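Local coordinates for protein ribose-phosphate pyrophosphokinase (Thermus thermophilus, PDB 7PN0) that catalyses the transfer of pyrophosphate from ATP to ribose 5-phosphate, producing phosphoribosyl pyrophosphate (PRPP), at residues Ile221-Met235 with Pro254-Val267. Numbering follows the deposited sequence.
Sequences ISTAGSLVEAVEALM and PALDRIAKSPVKEV. With SO4 (sulfate ion), chain D; SO4 (sulfate ion), chain G.
What is probably the ribose 5-phosphate loop of this PRTase-type domain, S222 to S226, is backed here by helix 255-261, with T223 and A224 against A255 and R258. Sulfate D sits in the loop, at the start of helix 225-236. The backbone N atoms of S222, A224, S226 and L227 all donate to it, consistent with a site for the 5-phosphate of ribose 5-phosphate. A255 CB packs 3.3 Å from S222 O. R258 runs extended from CG to NE and crosses V228 at about a right angle, its CB 3.8 Å from V228 CG2. Its NH2 donates to T223 O (3.1 Å, 144°) from above the carbonyl plane. P254 CG covers one guanidinium face. NH1 holds sulfate G through O4 at 2.7 Å, while T223 OG1 donates to O2 of the same ion. A leucine in place of R258 would probably leave T223 O without this donor and sulfate G without this cationic partner. Helices 225-236 and 255-261 belong to successive beta-alpha-beta crossovers, joining parallel strands 213-218, 241-246 and 266-270. Farther along, L227 CD1 meets V267 CG1 tip to tip at 3.8 Å. S262 OG, anti to its own N (chi1 173°), accepts from V264 N in an ST turn. A water links this OG to V228 O. V231 CG1 lies 3.4 Å from S262 OG and also touches P263 CG, which M235 CG meets at 3.8 Å.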
loop_
_atom_site.group_PDB
_atom_site.type_symbol
_atom_site.label_atom_id
_atom_site.label_comp_id
_atom_site.label_asym_id
_atom_site.label_seq_id
_atom_site.Cartn_x
_atom_site.Cartn_y
_atom_site.Cartn_z
ATOM N N ILE A 221 5.504 6.870 -36.049
ATOM C CA ILE A 221 6.618 6.617 -36.994
ATOM C C ILE A 221 7.899 6.727 -36.176
ATOM O O ILE A 221 8.197 7.830 -35.650
ATOM C CB ILE A 221 6.560 7.610 -38.157
ATOM C CG1 ILE A 221 5.246 7.491 -38.929
ATOM C CG2 ILE A 221 7.753 7.424 -39.063
ATOM C CD1 ILE A 221 4.833 8.778 -39.598
ATOM N N SER A 222 8.593 5.604 -36.019
ATOM C CA SER A 222 9.914 5.521 -35.369
ATOM C C SER A 222 11.007 5.542 -36.437
ATOM O O SER A 222 11.537 6.643 -36.719
ATOM C CB SER A 222 9.978 4.327 -34.431
ATOM O OG SER A 222 9.596 3.110 -35.079
ATOM N N THR A 223 11.328 4.387 -37.005
ATOM C CA THR A 223 12.377 4.205 -38.035
ATOM C C THR A 223 11.801 4.366 -39.448
ATOM O O THR A 223 12.606 4.344 -40.410
ATOM C CB THR A 223 13.030 2.829 -37.912
ATOM O OG1 THR A 223 12.064 1.839 -38.231
ATOM C CG2 THR A 223 13.586 2.567 -36.534
ATOM N N ALA A 224 10.488 4.503 -39.581
ATOM C CA ALA A 224 9.753 4.601 -40.870
ATOM C C ALA A 224 9.850 3.292 -41.667
ATOM O O ALA A 224 9.494 3.325 -42.847
ATOM C CB ALA A 224 10.269 5.762 -41.684
ATOM N N GLY A 225 10.262 2.179 -41.038
ATOM C CA GLY A 225 10.308 0.840 -41.671
ATOM C C GLY A 225 8.957 0.403 -42.233
ATOM O O GLY A 225 8.901 0.020 -43.434
ATOM N N SER A 226 7.884 0.467 -41.436
ATOM C CA SER A 226 6.516 0.092 -41.893
ATOM C C SER A 226 5.952 1.112 -42.908
ATOM O O SER A 226 5.302 0.693 -43.907
ATOM C CB SER A 226 5.607 -0.102 -40.738
ATOM O OG SER A 226 4.271 -0.067 -41.193
ATOM N N LEU A 227 6.191 2.408 -42.727
ATOM C CA LEU A 227 5.721 3.454 -43.680
ATOM C C LEU A 227 6.300 3.173 -45.085
ATOM O O LEU A 227 5.516 3.076 -46.045
ATOM C CB LEU A 227 6.121 4.826 -43.119
ATOM C CG LEU A 227 5.656 6.062 -43.897
ATOM C CD1 LEU A 227 5.764 7.301 -43.026
ATOM C CD2 LEU A 227 6.493 6.276 -45.148
ATOM N N VAL A 228 7.603 2.981 -45.175
ATOM C CA VAL A 228 8.384 2.710 -46.422
ATOM C C VAL A 228 7.816 1.485 -47.148
ATOM O O VAL A 228 7.554 1.589 -48.381
ATOM C CB VAL A 228 9.883 2.544 -46.076
ATOM C CG1 VAL A 228 10.617 1.562 -46.987
ATOM C CG2 VAL A 228 10.577 3.896 -46.078
ATOM N N GLU A 229 7.616 0.375 -46.431
ATOM C CA GLU A 229 7.128 -0.899 -47.015
ATOM C C GLU A 229 5.748 -0.665 -47.615
ATOM O O GLU A 229 5.476 -1.151 -48.716
ATOM C CB GLU A 229 6.965 -1.991 -45.951
ATOM C CG GLU A 229 8.230 -2.698 -45.534
ATOM C CD GLU A 229 7.979 -3.975 -44.735
ATOM O OE1 GLU A 229 6.860 -4.517 -44.822
ATOM O OE2 GLU A 229 8.885 -4.419 -44.014
ATOM N N ALA A 230 4.861 0.002 -46.869
ATOM C CA ALA A 230 3.472 0.227 -47.311
ATOM C C ALA A 230 3.500 1.085 -48.584
ATOM O O ALA A 230 2.766 0.768 -49.540
ATOM C CB ALA A 230 2.681 0.861 -46.208
ATOM N N VAL A 231 4.288 2.154 -48.576
ATOM C CA VAL A 231 4.342 3.101 -49.730
ATOM C C VAL A 231 4.862 2.331 -50.948
ATOM O O VAL A 231 4.270 2.501 -52.037
ATOM C CB VAL A 231 5.204 4.339 -49.429
ATOM C CG1 VAL A 231 5.384 5.201 -50.678
ATOM C CG2 VAL A 231 4.602 5.164 -48.307
ATOM N N GLU A 232 5.941 1.554 -50.784
ATOM C CA GLU A 232 6.540 0.780 -51.912
ATOM C C GLU A 232 5.494 -0.199 -52.446
ATOM O O GLU A 232 5.293 -0.239 -53.673
ATOM C CB GLU A 232 7.803 0.031 -51.477
ATOM C CG GLU A 232 9.051 0.891 -51.369
ATOM C CD GLU A 232 10.321 0.058 -51.254
ATOM O OE1 GLU A 232 10.240 -1.192 -51.342
ATOM O OE2 GLU A 232 11.386 0.647 -51.072
ATOM N N ALA A 233 4.831 -0.957 -51.561
ATOM C CA ALA A 233 3.763 -1.915 -51.928
ATOM C C ALA A 233 2.673 -1.194 -52.726
ATOM O O ALA A 233 2.185 -1.770 -53.709
ATOM C CB ALA A 233 3.162 -2.566 -50.711
ATOM N N LEU A 234 2.278 0.002 -52.283
ATOM C CA LEU A 234 1.131 0.758 -52.847
ATOM C C LEU A 234 1.511 1.292 -54.232
ATOM O O LEU A 234 0.656 1.254 -55.137
ATOM C CB LEU A 234 0.751 1.896 -51.892
ATOM C CG LEU A 234 -0.263 1.511 -50.817
ATOM C CD1 LEU A 234 -0.302 2.555 -49.688
ATOM C CD2 LEU A 234 -1.656 1.328 -51.424
ATOM N N MET A 235 2.745 1.745 -54.409
ATOM C CA MET A 235 3.197 2.195 -55.751
ATOM C C MET A 235 3.326 0.956 -56.662
ATOM O O MET A 235 2.929 1.052 -57.823
ATOM C CB MET A 235 4.504 2.981 -55.687
ATOM C CG MET A 235 4.417 4.284 -54.877
ATOM S SD MET A 235 2.971 5.359 -55.190
ATOM C CE MET A 235 3.410 6.030 -56.798
ATOM N N PRO A 254 17.224 5.688 -39.266
ATOM C CA PRO A 254 17.173 6.006 -40.700
ATOM C C PRO A 254 15.870 6.683 -41.163
ATOM O O PRO A 254 15.681 6.817 -42.368
ATOM C CB PRO A 254 17.276 4.605 -41.331
ATOM C CG PRO A 254 16.548 3.710 -40.343
ATOM C CD PRO A 254 16.846 4.296 -38.970
ATOM N N ALA A 255 14.957 7.049 -40.245
ATOM C CA ALA A 255 13.604 7.516 -40.645
ATOM C C ALA A 255 13.685 8.649 -41.693
ATOM O O ALA A 255 12.951 8.587 -42.687
ATOM C CB ALA A 255 12.837 7.949 -39.428
ATOM N N LEU A 256 14.462 9.690 -41.435
ATOM C CA LEU A 256 14.451 10.921 -42.280
ATOM C C LEU A 256 14.983 10.577 -43.687
ATOM O O LEU A 256 14.319 10.940 -44.681
ATOM C CB LEU A 256 15.288 12.010 -41.603
ATOM C CG LEU A 256 14.492 13.034 -40.790
ATOM C CD1 LEU A 256 13.797 13.995 -41.727
ATOM C CD2 LEU A 256 13.466 12.376 -39.887
ATOM N N ASP A 257 16.097 9.849 -43.749
ATOM C CA ASP A 257 16.720 9.353 -45.013
ATOM C C ASP A 257 15.715 8.488 -45.774
ATOM O O ASP A 257 15.637 8.610 -47.000
ATOM C CB ASP A 257 17.999 8.546 -44.758
ATOM C CG ASP A 257 19.189 9.313 -44.195
ATOM O OD1 ASP A 257 19.201 10.559 -44.223
ATOM O OD2 ASP A 257 20.100 8.659 -43.727
ATOM N N ARG A 258 14.989 7.609 -45.073
ATOM C CA ARG A 258 14.052 6.640 -45.692
ATOM C C ARG A 258 12.869 7.391 -46.300
ATOM O O ARG A 258 12.453 7.074 -47.422
ATOM C CB ARG A 258 13.586 5.635 -44.637
ATOM C CG ARG A 258 14.571 4.511 -44.363
ATOM C CD ARG A 258 14.034 3.603 -43.283
ATOM N NE ARG A 258 14.831 2.410 -43.106
ATOM C CZ ARG A 258 14.586 1.464 -42.201
ATOM N NH1 ARG A 258 15.385 0.409 -42.112
ATOM N NH2 ARG A 258 13.584 1.601 -41.342
ATOM N N ILE A 259 12.325 8.353 -45.560
ATOM C CA ILE A 259 11.216 9.223 -46.028
ATOM C C ILE A 259 11.664 10.040 -47.242
ATOM O O ILE A 259 10.882 10.115 -48.172
ATOM C CB ILE A 259 10.726 10.091 -44.865
ATOM C CG1 ILE A 259 10.070 9.212 -43.803
ATOM C CG2 ILE A 259 9.798 11.184 -45.351
ATOM C CD1 ILE A 259 9.789 9.941 -42.497
ATOM N N ALA A 260 12.857 10.628 -47.232
ATOM C CA ALA A 260 13.386 11.412 -48.388
ATOM C C ALA A 260 13.486 10.500 -49.621
ATOM O O ALA A 260 13.150 10.965 -50.697
ATOM C CB ALA A 260 14.716 12.010 -48.057
ATOM N N LYS A 261 13.876 9.237 -49.438
ATOM C CA LYS A 261 14.151 8.245 -50.518
ATOM C C LYS A 261 12.832 7.692 -51.051
ATOM O O LYS A 261 12.749 7.404 -52.253
ATOM C CB LYS A 261 14.972 7.061 -50.001
ATOM C CG LYS A 261 16.482 7.164 -50.172
ATOM C CD LYS A 261 17.192 5.803 -50.182
ATOM C CE LYS A 261 18.329 5.699 -51.186
ATOM N NZ LYS A 261 19.492 6.548 -50.814
ATOM N N SER A 262 11.852 7.493 -50.165
ATOM C CA SER A 262 10.496 6.970 -50.485
ATOM C C SER A 262 9.786 7.926 -51.430
ATOM O O SER A 262 9.961 9.141 -51.354
ATOM C CB SER A 262 9.691 6.768 -49.205
ATOM O OG SER A 262 8.340 6.420 -49.466
ATOM N N PRO A 263 8.929 7.417 -52.333
ATOM C CA PRO A 263 8.067 8.280 -53.138
ATOM C C PRO A 263 6.920 8.917 -52.342
ATOM O O PRO A 263 6.100 9.589 -52.913
ATOM C CB PRO A 263 7.496 7.339 -54.212
ATOM C CG PRO A 263 7.622 5.959 -53.633
ATOM C CD PRO A 263 8.826 6.004 -52.713
ATOM N N VAL A 264 6.844 8.664 -51.039
ATOM C CA VAL A 264 5.737 9.237 -50.212
ATOM C C VAL A 264 5.693 10.756 -50.424
ATOM O O VAL A 264 6.738 11.400 -50.357
ATOM C CB VAL A 264 5.878 8.861 -48.721
ATOM C CG1 VAL A 264 7.101 9.486 -48.076
ATOM C CG2 VAL A 264 4.610 9.164 -47.950
ATOM N N LYS A 265 4.514 11.324 -50.647
ATOM C CA LYS A 265 4.403 12.758 -50.959
ATOM C C LYS A 265 4.723 13.577 -49.728
ATOM O O LYS A 265 5.313 14.660 -49.848
ATOM C CB LYS A 265 2.996 13.134 -51.418
ATOM C CG LYS A 265 2.732 12.788 -52.873
ATOM C CD LYS A 265 3.710 13.490 -53.802
ATOM C CE LYS A 265 3.350 13.342 -55.263
ATOM N NZ LYS A 265 4.141 14.291 -56.073
ATOM N N GLU A 266 4.176 13.149 -48.597
ATOM C CA GLU A 266 4.278 13.955 -47.375
ATOM C C GLU A 266 4.038 13.039 -46.190
ATOM O O GLU A 266 3.269 12.059 -46.337
ATOM C CB GLU A 266 3.243 15.063 -47.421
ATOM C CG GLU A 266 3.440 16.123 -46.386
ATOM C CD GLU A 266 2.639 17.372 -46.725
ATOM O OE1 GLU A 266 1.534 17.504 -46.244
ATOM O OE2 GLU A 266 3.143 18.183 -47.506
ATOM N N VAL A 267 4.630 13.404 -45.067
ATOM C CA VAL A 267 4.469 12.649 -43.797
ATOM C C VAL A 267 4.148 13.679 -42.722
ATOM O O VAL A 267 4.986 14.574 -42.486
ATOM C CB VAL A 267 5.727 11.836 -43.475
ATOM C CG1 VAL A 267 5.539 11.030 -42.190
ATOM C CG2 VAL A 267 6.099 10.927 -44.650
HETATM S S SO4 D . 7.234 2.843 -38.593
HETATM O O1 SO4 D . 6.808 3.324 -39.910
HETATM O O2 SO4 D . 6.092 2.837 -37.712
HETATM O O3 SO4 D . 7.728 1.482 -38.735
HETATM O O4 SO4 D . 8.234 3.716 -38.025
HETATM S S SO4 G . 13.543 -1.302 -39.176
HETATM O O1 SO4 G . 12.392 -0.978 -39.963
HETATM O O2 SO4 G . 13.556 -0.557 -37.958
HETATM O O3 SO4 G . 13.490 -2.699 -38.893
HETATM O O4 SO4 G . 14.739 -0.986 -39.904
HETATM O O HOH W 1 8.663 3.908 -49.831
#